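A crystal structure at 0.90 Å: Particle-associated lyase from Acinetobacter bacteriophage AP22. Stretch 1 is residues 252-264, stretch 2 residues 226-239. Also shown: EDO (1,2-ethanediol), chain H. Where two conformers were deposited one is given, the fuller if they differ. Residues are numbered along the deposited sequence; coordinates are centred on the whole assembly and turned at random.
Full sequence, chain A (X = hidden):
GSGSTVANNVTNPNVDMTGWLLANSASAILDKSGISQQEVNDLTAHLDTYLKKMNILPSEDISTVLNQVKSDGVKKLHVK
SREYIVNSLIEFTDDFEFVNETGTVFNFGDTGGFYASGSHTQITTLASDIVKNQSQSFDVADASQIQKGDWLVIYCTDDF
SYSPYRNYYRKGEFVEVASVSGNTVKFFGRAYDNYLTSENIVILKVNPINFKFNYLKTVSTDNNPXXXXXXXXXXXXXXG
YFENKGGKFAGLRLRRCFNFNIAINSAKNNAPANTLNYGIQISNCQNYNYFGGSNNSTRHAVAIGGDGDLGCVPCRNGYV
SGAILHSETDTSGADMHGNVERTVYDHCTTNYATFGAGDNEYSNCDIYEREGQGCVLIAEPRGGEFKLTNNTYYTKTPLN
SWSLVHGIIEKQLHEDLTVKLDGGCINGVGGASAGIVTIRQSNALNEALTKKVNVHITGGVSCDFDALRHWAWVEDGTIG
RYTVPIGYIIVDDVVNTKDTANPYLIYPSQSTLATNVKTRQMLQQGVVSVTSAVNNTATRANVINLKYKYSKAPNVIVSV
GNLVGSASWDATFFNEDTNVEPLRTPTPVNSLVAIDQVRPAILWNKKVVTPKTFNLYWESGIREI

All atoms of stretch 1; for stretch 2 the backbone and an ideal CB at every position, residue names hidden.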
ATOM      1  N   LEU A 252       0.354  17.948  21.045  1.00  5.37           N
ATOM      2  CA  LEU A 252       0.415  18.745  19.835  1.00  5.12           C
ATOM      3  C   LEU A 252      -0.957  18.726  19.210  1.00  4.97           C
ATOM      4  O   LEU A 252      -1.541  17.634  19.077  1.00  6.29           O
ATOM      5  CB  LEU A 252       1.429  18.137  18.869  1.00  5.74           C
ATOM      6  CG  LEU A 252       1.552  18.805  17.490  1.00  6.15           C
ATOM      7  CD1 LEU A 252       2.072  20.220  17.594  1.00  6.73           C
ATOM      8  CD2 LEU A 252       2.466  17.973  16.570  1.00  7.53           C
ATOM      9  N   ARG A 253      -1.466  19.884  18.785  1.00  4.68           N
ATOM     10  CA  ARG A 253      -2.728  19.923  18.048  1.00  4.60           C
ATOM     11  C   ARG A 253      -2.517  20.679  16.752  1.00  4.66           C
ATOM     12  O   ARG A 253      -1.972  21.793  16.742  1.00  5.17           O
ATOM     13  CB  ARG A 253      -3.837  20.593  18.869  1.00  5.15           C
ATOM     14  CG  ARG A 253      -5.146  20.731  18.122  1.00  5.70           C
ATOM     15  CD  ARG A 253      -6.237  21.398  18.929  1.00  6.60           C
ATOM     16  NE  ARG A 253      -6.605  20.590  20.079  1.00  6.11           N
ATOM     17  CZ  ARG A 253      -6.844  21.018  21.315  1.00  6.21           C
ATOM     18  NH1 ARG A 253      -6.754  22.300  21.614  1.00  7.99           N
ATOM     19  NH2 ARG A 253      -7.140  20.133  22.267  1.00  7.20           N
ATOM     20  N   LEU A 254      -2.960  20.062  15.648  0.58  4.62           N
ATOM     21  CA  LEU A 254      -3.064  20.711  14.335  0.58  4.50           C
ATOM     22  C   LEU A 254      -4.573  20.916  14.127  0.58  4.41           C
ATOM     23  O   LEU A 254      -5.293  19.915  14.106  0.58  5.05           O
ATOM     24  CB  LEU A 254      -2.519  19.886  13.190  0.58  5.36           C
ATOM     25  CG  LEU A 254      -1.036  19.533  13.153  0.58  6.68           C
ATOM     26  CD1 LEU A 254      -0.167  20.696  13.599  0.58 10.02           C
ATOM     27  CD2 LEU A 254      -0.696  18.350  14.033  0.58  7.33           C
ATOM     28  N   ARG A 255      -5.009  22.173  14.022  1.00  4.63           N
ATOM     29  CA  ARG A 255      -6.425  22.503  14.017  1.00  4.46           C
ATOM     30  C   ARG A 255      -6.771  23.297  12.771  1.00  4.34           C
ATOM     31  O   ARG A 255      -6.120  24.288  12.460  1.00  4.59           O
ATOM     32  CB  ARG A 255      -6.769  23.308  15.274  1.00  4.88           C
ATOM     33  CG  ARG A 255      -8.240  23.687  15.412  1.00  5.21           C
ATOM     34  CD  ARG A 255      -8.518  24.192  16.802  1.00  6.31           C
ATOM     35  NE  ARG A 255      -9.915  24.500  17.076  1.00  6.34           N
ATOM     36  CZ  ARG A 255     -10.417  25.712  17.292  1.00  6.16           C
ATOM     37  NH1 ARG A 255      -9.744  26.797  17.041  1.00  8.21           N
ATOM     38  NH2 ARG A 255     -11.662  25.792  17.747  1.00  7.49           N
ATOM     39  N   ARG A 256      -7.812  22.880  12.058  1.00  4.26           N
ATOM     40  CA  ARG A 256      -8.264  23.637  10.893  1.00  4.47           C
ATOM     41  C   ARG A 256      -7.091  23.903   9.932  1.00  4.34           C
ATOM     42  O   ARG A 256      -6.948  24.985   9.384  1.00  5.10           O
ATOM     43  CB  ARG A 256      -8.999  24.922  11.270  1.00  4.67           C
ATOM     44  CG  ARG A 256     -10.280  24.646  12.084  1.00  4.79           C
ATOM     45  CD  ARG A 256     -11.053  25.909  12.455  1.00  5.18           C
ATOM     46  NE  ARG A 256     -10.221  26.819  13.247  1.00  5.55           N
ATOM     47  CZ  ARG A 256     -10.673  27.907  13.811  1.00  6.36           C
ATOM     48  NH1 ARG A 256     -11.945  28.243  13.784  1.00  7.29           N
ATOM     49  NH2 ARG A 256      -9.817  28.699  14.447  1.00  6.90           N
ATOM     50  N   CYS A 257      -6.285  22.864   9.713  1.00  4.60           N
ATOM     51  CA  CYS A 257      -5.159  22.930   8.800  1.00  4.62           C
ATOM     52  C   CYS A 257      -5.491  22.135   7.517  1.00  4.68           C
ATOM     53  O   CYS A 257      -6.321  21.230   7.519  1.00  5.21           O
ATOM     54  CB  CYS A 257      -3.863  22.456   9.435  1.00  5.01           C
ATOM     55  SG  CYS A 257      -3.221  23.578  10.714  1.00  5.31           S
ATOM     56  N   PHE A 258      -4.803  22.521   6.443  1.00  4.98           N
ATOM     57  CA  PHE A 258      -5.194  22.114   5.090  1.00  4.90           C
ATOM     58  C   PHE A 258      -3.927  21.824   4.297  1.00  5.14           C
ATOM     59  O   PHE A 258      -3.130  22.741   4.052  1.00  6.09           O
ATOM     60  CB  PHE A 258      -5.991  23.268   4.478  1.00  5.25           C
ATOM     61  CG  PHE A 258      -6.681  23.085   3.146  1.00  5.62           C
ATOM     62  CD1 PHE A 258      -7.027  21.855   2.608  1.00  6.19           C
ATOM     63  CD2 PHE A 258      -7.080  24.211   2.437  1.00  7.28           C
ATOM     64  CE1 PHE A 258      -7.730  21.778   1.431  1.00  7.80           C
ATOM     65  CE2 PHE A 258      -7.814  24.146   1.280  1.00  8.84           C
ATOM     66  CZ  PHE A 258      -8.142  22.911   0.769  1.00  8.84           C
ATOM     67  N   ASN A 259      -3.737  20.579   3.903  0.61  5.14           N
ATOM     68  CA  ASN A 259      -2.547  20.154   3.109  0.61  5.54           C
ATOM     69  C   ASN A 259      -1.270  20.237   3.944  0.61  5.45           C
ATOM     70  O   ASN A 259      -0.496  21.186   3.863  0.61  6.26           O
ATOM     71  CB  ASN A 259      -2.389  20.939   1.823  0.61  6.12           C
ATOM     72  CG  ASN A 259      -3.680  21.047   1.041  0.61  6.43           C
ATOM     73  OD1 ASN A 259      -3.966  22.213   0.667  0.61  9.27           O
ATOM     74  ND2 ASN A 259      -4.347  20.030   0.782  0.61  6.25           N
ATOM     75  N   PHE A 260      -1.023  19.181   4.724  1.00  5.78           N
ATOM     76  CA  PHE A 260       0.191  19.206   5.530  1.00  5.71           C
ATOM     77  C   PHE A 260       0.681  17.789   5.781  1.00  5.70           C
ATOM     78  O   PHE A 260      -0.067  16.821   5.739  1.00  6.81           O
ATOM     79  CB  PHE A 260       0.021  19.994   6.829  1.00  5.89           C
ATOM     80  CG  PHE A 260      -0.996  19.405   7.784  1.00  5.79           C
ATOM     81  CD1 PHE A 260      -2.345  19.716   7.632  1.00  6.17           C
ATOM     82  CD2 PHE A 260      -0.607  18.546   8.794  1.00  6.43           C
ATOM     83  CE1 PHE A 260      -3.277  19.189   8.499  1.00  6.54           C
ATOM     84  CE2 PHE A 260      -1.550  18.013   9.660  1.00  7.01           C
ATOM     85  CZ  PHE A 260      -2.877  18.353   9.518  1.00  6.91           C
ATOM     86  N   ASN A 261       1.981  17.723   6.081  1.00  5.54           N
ATOM     87  CA  ASN A 261       2.672  16.511   6.492  1.00  6.08           C
ATOM     88  C   ASN A 261       3.192  16.727   7.925  1.00  7.01           C
ATOM     89  O   ASN A 261       3.805  17.766   8.220  1.00  9.64           O
ATOM     90  CB  ASN A 261       3.826  16.203   5.576  1.00  6.74           C
ATOM     91  CG  ASN A 261       3.402  15.743   4.192  1.00  7.19           C
ATOM     92  OD1 ASN A 261       2.265  15.364   3.928  1.00  7.99           O
ATOM     93  ND2 ASN A 261       4.345  15.834   3.260  1.00 12.00           N
ATOM     94  N   ILE A 262       2.970  15.736   8.768  1.00  6.56           N
ATOM     95  CA  ILE A 262       3.490  15.744  10.133  1.00  6.94           C
ATOM     96  C   ILE A 262       4.841  15.061  10.158  1.00  6.22           C
ATOM     97  O   ILE A 262       4.934  13.860   9.859  1.00  6.87           O
ATOM     98  CB  ILE A 262       2.495  15.020  11.088  1.00  8.41           C
ATOM     99  CG1 ILE A 262       1.106  15.650  11.034  1.00  8.95           C
ATOM    100  CG2 ILE A 262       3.077  14.964  12.482  1.00 10.11           C
ATOM    101  CD1 ILE A 262       0.061  14.905  11.841  1.00 10.93           C
ATOM    102  N   ALA A 263       5.900  15.782  10.528  1.00  6.79           N
ATOM    103  CA  ALA A 263       7.254  15.237  10.618  1.00  7.27           C
ATOM    104  C   ALA A 263       7.402  14.409  11.886  1.00  6.10           C
ATOM    105  O   ALA A 263       6.602  14.512  12.827  1.00  6.17           O
ATOM    106  CB  ALA A 263       8.280  16.360  10.620  1.00 11.56           C
ATOM    107  N   ILE A 264       8.381  13.551  11.896  0.69  6.73           N
ATOM    108  CA  ILE A 264       8.583  12.698  13.077  0.69  6.28           C
ATOM    109  C   ILE A 264       8.803  13.603  14.275  0.69  6.03           C
ATOM    110  O   ILE A 264       9.358  14.738  14.208  0.69  6.59           O
ATOM    111  CB  ILE A 264       9.717  11.703  12.827  0.69  6.58           C
ATOM    112  CG1 ILE A 264       9.726  10.576  13.856  0.69  6.41           C
ATOM    113  CG2 ILE A 264      11.051  12.387  12.717  0.69  7.74           C
ATOM    114  CD1 ILE A 264      10.550   9.367  13.454  0.69  7.91           C
ATOM    115  N   UNK A 226      -3.328  24.110  28.713  1.00  6.12           N
ATOM    116  CA  UNK A 226      -2.937  24.490  27.356  1.00  6.17           C
ATOM    117  C   UNK A 226      -2.226  23.329  26.687  1.00  5.96           C
ATOM    118  O   UNK A 226      -1.296  22.711  27.259  1.00  6.56           O
ATOM    119  CB  UNK A 226      -2.042  25.731  27.369  1.00  6.17           C
ATOM    120  N   UNK A 227      -2.607  23.025  25.460  1.00  5.66           N
ATOM    121  CA  UNK A 227      -1.790  22.153  24.622  1.00  5.59           C
ATOM    122  C   UNK A 227      -0.464  22.861  24.386  1.00  5.45           C
ATOM    123  O   UNK A 227      -0.464  24.047  24.025  1.00  6.66           O
ATOM    124  CB  UNK A 227      -2.488  21.820  23.302  1.00  5.59           C
ATOM    125  N   UNK A 228       0.686  22.210  24.588  1.00  5.15           N
ATOM    126  CA  UNK A 228       1.945  22.931  24.458  1.00  5.39           C
ATOM    127  C   UNK A 228       2.141  23.692  23.170  1.00  5.04           C
ATOM    128  O   UNK A 228       2.644  24.805  23.174  1.00  5.67           O
ATOM    129  CB  UNK A 228       3.103  21.943  24.613  1.00  5.39           C
ATOM    130  N   UNK A 229       1.754  23.072  22.034  1.00  5.02           N
ATOM    131  CA  UNK A 229       1.699  23.804  20.775  1.00  5.22           C
ATOM    132  C   UNK A 229       0.389  23.442  20.049  1.00  4.98           C
ATOM    133  O   UNK A 229       0.093  22.263  19.831  1.00  5.02           O
ATOM    134  CB  UNK A 229       2.918  23.486  19.906  1.00  5.22           C
ATOM    135  N   UNK A 230      -0.331  24.485  19.637  1.00  5.07           N
ATOM    136  CA  UNK A 230      -1.414  24.378  18.664  1.00  4.98           C
ATOM    137  C   UNK A 230      -0.988  25.194  17.433  1.00  4.72           C
ATOM    138  O   UNK A 230      -0.554  26.335  17.569  1.00  5.47           O
ATOM    139  CB  UNK A 230      -2.742  24.873  19.241  1.00  4.98           C
ATOM    140  N   UNK A 231      -1.161  24.594  16.242  1.00  4.77           N
ATOM    141  CA  UNK A 231      -1.079  25.300  14.963  1.00  4.92           C
ATOM    142  C   UNK A 231      -2.480  25.253  14.367  1.00  4.69           C
ATOM    143  O   UNK A 231      -3.038  24.170  14.225  1.00  5.24           O
ATOM    144  CB  UNK A 231      -0.040  24.681  14.026  1.00  4.92           C
ATOM    145  N   UNK A 232      -3.035  26.433  14.058  1.00  4.90           N
ATOM    146  CA  UNK A 232      -4.433  26.580  13.680  1.00  4.78           C
ATOM    147  C   UNK A 232      -4.515  27.439  12.422  1.00  4.78           C
ATOM    148  O   UNK A 232      -3.843  28.475  12.340  1.00  5.37           O
ATOM    149  CB  UNK A 232      -5.250  27.195  14.818  1.00  4.78           C
ATOM    150  N   UNK A 233      -5.309  27.018  11.436  1.00  4.53           N
ATOM    151  CA  UNK A 233      -5.498  27.790  10.214  1.00  4.68           C
ATOM    152  C   UNK A 233      -4.135  28.058   9.503  1.00  4.73           C
ATOM    153  O   UNK A 233      -3.724  29.183   9.230  1.00  5.31           O
ATOM    154  CB  UNK A 233      -6.201  29.109  10.541  1.00  4.68           C
ATOM    155  N   UNK A 234      -3.487  26.940   9.153  1.00  4.91           N
ATOM    156  CA  UNK A 234      -2.281  26.936   8.342  1.00  4.91           C
ATOM    157  C   UNK A 234      -2.485  25.941   7.190  1.00  4.88           C
ATOM    158  O   UNK A 234      -3.223  24.967   7.310  1.00  4.85           O
ATOM    159  CB  UNK A 234      -1.053  26.576   9.180  1.00  4.91           C
ATOM    160  N   UNK A 235      -1.778  26.191   6.076  1.00  5.63           N
ATOM    161  CA  UNK A 235      -1.870  25.313   4.910  0.51  5.32           C
ATOM    162  C   UNK A 235      -0.494  25.076   4.287  1.00  5.53           C
ATOM    163  O   UNK A 235       0.420  25.897   4.383  1.00  6.60           O
ATOM    164  CB  UNK A 235      -2.821  25.909   3.871  0.51  5.32           C
ATOM    165  N   UNK A 236      -0.338  23.973   3.570  0.54  5.68           N
ATOM    166  CA  UNK A 236       0.793  23.713   2.696  0.54  5.91           C
ATOM    167  C   UNK A 236       2.121  23.677   3.452  0.54  5.80           C
ATOM    168  O   UNK A 236       3.043  24.437   3.149  0.54  7.34           O
ATOM    169  CB  UNK A 236       0.851  24.776   1.597  0.54  5.91           C
ATOM    170  N   UNK A 237       2.230  22.783   4.462  1.00  5.08           N
ATOM    171  CA  UNK A 237       3.422  22.807   5.296  1.00  5.11           C
ATOM    172  C   UNK A 237       3.797  21.408   5.778  1.00  4.85           C
ATOM    173  O   UNK A 237       2.993  20.501   5.841  1.00  5.23           O
ATOM    174  CB  UNK A 237       3.208  23.735   6.493  1.00  5.11           C
ATOM    175  N   UNK A 238       5.083  21.319   6.124  0.54  5.52           N
ATOM    176  CA  UNK A 238       5.612  20.162   6.838  0.54  5.89           C
ATOM    177  C   UNK A 238       6.138  20.692   8.147  0.54  5.64           C
ATOM    178  O   UNK A 238       6.867  21.689   8.184  0.54  6.20           O
ATOM    179  CB  UNK A 238       6.695  19.428   6.045  0.54  5.89           C
ATOM    180  N   UNK A 239       5.803  20.048   9.261  0.62  6.16           N
ATOM    181  CA  UNK A 239       6.295  20.490  10.568  0.62  6.65           C
ATOM    182  C   UNK A 239       7.791  20.134  10.712  0.62  6.62           C
ATOM    183  O   UNK A 239       8.285  19.249  10.033  0.62  7.50           O
ATOM    184  CB  UNK A 239       5.477  19.851  11.692  0.62  6.65           C
TER
HETATM  185  C1  EDO H 806       1.874  28.439   2.996  1.00 16.57           C
HETATM  186  O1  EDO H 806       1.065  29.319   3.825  0.80 17.24           O
HETATM  187  C2  EDO H 806       3.066  27.798   3.617  1.00 10.68           C
HETATM  188  O2  EDO H 806       2.842  27.139   4.870  0.80  7.91           O

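Stretch 2 runs parallel to stretch 1, strand 229-232 lying at 9° to strand 252-255; the register holds as far as 238 and shifts by one at 239, so each position can be judged against a known neighbour.

Positions 226 and 228 find nothing of stretch 1 within 5.5 Å of the ideal CB, so the contact leaves them unconstrained; they are Asn226 and Pro228. At 227 the ideal CB points toward stretch 1, 4.6 Å from Arg253 NH1, which suits a small or medium aliphatic group. Val227 places CG2 over one face of that guanidinium, 3.7 Å from Arg253 NH2.

Position 229 has its ideal CB 4.1 Å from Leu252 CD1, an apolar setting; Leu229 meets it, CD2 to Leu252 CD1 3.8 Å. Position 230 pairs with Arg253, whose aliphatic stem would accept many residues; Val230 CG2 lies 4.1 Å from Arg253 CB. At 231 the ideal CB is 4.0 Å from Leu254 CD1 and 4.7 Å from Cys257 SG, again favouring an aliphatic residue. Ile231 fits, with CG2 4.1 Å from Cys257 SG.

Position 232 lies near two arginines, its ideal CB 4.8 Å from Arg256 NH2, so an acid is the clear expectation, Asp or Glu. Asp232 forms two salt bridges: OD2 to Arg255 NH1 at 2.8 Å and OD1 to Arg256 NE at 3.0 Å.

At 233 phi/psi is 57/60, left-handed, where Asn or Gly is commonest. CB points away, yet a long flat side chain could return over the guanidinium of Arg256. Tyr233 does so: the two groups stack, centres 3.9 Å apart and planes at 17°.

The ideal CB of 234 is 4.0 Å from Cys257 SG, suiting a small apolar group; Ala234 keeps that distance from CB to SG. At 235 CB is on the sheet face carrying Phe258, so long polar or aliphatic residues could fit. Arg235 CB lies 4.1 Å from Phe258 CB, and its guanidinium extends clear of stretch 1.

Position 236 is left-handed too (62/57), at a corner, suiting Asn or Gly; Asn236 N donates to Phe258 O at 3.1 Å. At 237 the ideal CB is 4.9 Å from Phe260 CB, inviting an aromatic or large aliphatic group. Phe237 receives Phe260 CB over its face, 3.5 Å from the ring centroid; the rings are near parallel but slid apart.

At 238 the ideal CB is 4.0 Å from Asn261 O, on the face of Asn261 CB, and the backbone is extended (-119/133): polar or aliphatic residues would suit. Glu238 CG approaches Asn261 CB at 4.3 Å. At 239 the ideal CB is 4.3 Å from Ala263 N, a donor for a Ser or Thr hydroxyl. Thr239 OG1 accepts from Ala263 N at 2.9 Å, and a water links OG1 to Ala263 O.

Stretch 2, residues 226-239: NVPLVIDYARNFET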
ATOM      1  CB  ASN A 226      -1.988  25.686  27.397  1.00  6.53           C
ATOM      2  CG  ASN A 226      -2.618  26.896  27.976  1.00  7.52           C
ATOM      3  OD1 ASN A 226      -2.260  27.207  29.191  1.00 11.85           O
ATOM      4  ND2 ASN A 226      -3.491  27.510  27.315  1.00  8.37           N
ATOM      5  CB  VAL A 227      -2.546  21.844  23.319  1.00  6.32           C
ATOM      6  CG1 VAL A 227      -1.685  20.992  22.393  1.00  6.50           C
ATOM      7  CG2 VAL A 227      -3.873  21.141  23.636  1.00  7.17           C
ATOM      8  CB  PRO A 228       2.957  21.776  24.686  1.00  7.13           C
ATOM      9  CG  PRO A 228       2.267  20.826  25.602  1.00  7.45           C
ATOM     10  CD  PRO A 228       0.852  20.886  25.204  1.00  5.69           C
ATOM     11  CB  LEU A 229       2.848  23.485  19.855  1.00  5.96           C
ATOM     12  CG  LEU A 229       2.791  24.141  18.451  1.00  6.44           C
ATOM     13  CD1 LEU A 229       2.826  25.654  18.521  1.00  6.90           C
ATOM     14  CD2 LEU A 229       3.895  23.585  17.581  1.00  7.83           C
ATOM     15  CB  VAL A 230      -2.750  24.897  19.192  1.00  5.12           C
ATOM     16  CG1 VAL A 230      -3.858  24.648  18.131  1.00  5.68           C
ATOM     17  CG2 VAL A 230      -3.101  24.262  20.530  1.00  5.91           C
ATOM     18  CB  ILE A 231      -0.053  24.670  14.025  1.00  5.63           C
ATOM     19  CG1 ILE A 231       1.338  24.665  14.618  1.00  6.57           C
ATOM     20  CG2 ILE A 231      -0.102  25.327  12.658  1.00  6.80           C
ATOM     21  CD1 ILE A 231       2.367  23.885  13.836  1.00  8.62           C
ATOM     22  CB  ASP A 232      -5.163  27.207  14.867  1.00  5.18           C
ATOM     23  CG  ASP A 232      -6.668  27.207  14.862  1.00  5.54           C
ATOM     24  OD1 ASP A 232      -7.307  26.979  13.833  1.00  6.52           O
ATOM     25  OD2 ASP A 232      -7.227  27.424  16.005  1.00  6.70           O
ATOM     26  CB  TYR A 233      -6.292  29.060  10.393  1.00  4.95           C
ATOM     27  CG  TYR A 233      -7.803  28.899  10.381  1.00  4.78           C
ATOM     28  CD1 TYR A 233      -8.457  28.055   9.493  1.00  4.88           C
ATOM     29  CD2 TYR A 233      -8.596  29.699  11.199  1.00  5.73           C
ATOM     30  CE1 TYR A 233      -9.850  27.987   9.443  1.00  4.96           C
ATOM     31  CE2 TYR A 233      -9.990  29.644  11.141  1.00  6.06           C
ATOM     32  CZ  TYR A 233     -10.625  28.778  10.258  1.00  5.39           C
ATOM     33  OH  TYR A 233     -11.982  28.681  10.167  1.00  6.23           O
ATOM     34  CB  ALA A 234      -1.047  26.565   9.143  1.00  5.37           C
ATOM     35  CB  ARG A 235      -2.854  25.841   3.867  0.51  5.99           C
ATOM     36  CG  ARG A 235      -2.565  27.183   3.202  0.51  6.72           C
ATOM     37  CD  ARG A 235      -3.444  27.518   1.999  0.51  7.88           C
ATOM     38  NE  ARG A 235      -3.311  28.886   1.515  0.51  9.23           N
ATOM     39  CZ  ARG A 235      -3.996  29.493   0.538  0.51 11.59           C
ATOM     40  NH1 ARG A 235      -4.920  28.832  -0.062  0.51 13.59           N
ATOM     41  NH2 ARG A 235      -3.730  30.767   0.230  0.51 16.39           N
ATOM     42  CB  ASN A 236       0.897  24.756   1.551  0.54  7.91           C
ATOM     43  CG  ASN A 236      -0.337  24.825   0.719  0.54  7.64           C
ATOM     44  OD1 ASN A 236      -0.980  23.847   0.507  0.54 12.01           O
ATOM     45  ND2 ASN A 236      -0.767  25.999   0.301  0.54  9.99           N
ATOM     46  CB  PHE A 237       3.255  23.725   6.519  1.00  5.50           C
ATOM     47  CG  PHE A 237       2.191  23.291   7.510  1.00  5.29           C
ATOM     48  CD1 PHE A 237       0.854  23.659   7.339  1.00  5.79           C
ATOM     49  CD2 PHE A 237       2.523  22.494   8.593  1.00  6.13           C
ATOM     50  CE1 PHE A 237      -0.119  23.248   8.243  1.00  6.01           C
ATOM     51  CE2 PHE A 237       1.540  22.108   9.506  1.00  6.92           C
ATOM     52  CZ  PHE A 237       0.229  22.477   9.321  1.00  6.60           C
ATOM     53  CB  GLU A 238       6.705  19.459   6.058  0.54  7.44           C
ATOM     54  CG  GLU A 238       7.356  18.312   6.766  0.54  9.59           C
ATOM     55  CD  GLU A 238       8.255  17.429   5.972  0.54 14.60           C
ATOM     56  OE1 GLU A 238       8.709  17.857   4.868  0.54 13.73           O
ATOM     57  OE2 GLU A 238       8.380  16.307   6.515  0.54 20.90           O
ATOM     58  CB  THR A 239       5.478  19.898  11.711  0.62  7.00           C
ATOM     59  OG1 THR A 239       5.479  18.450  11.590  0.62  6.86           O
ATOM     60  CG2 THR A 239       4.056  20.376  11.725  0.62  8.33           C
TER
HETATM   61  O   HOH W   1       6.425  17.247  13.832  0.57  6.65           O
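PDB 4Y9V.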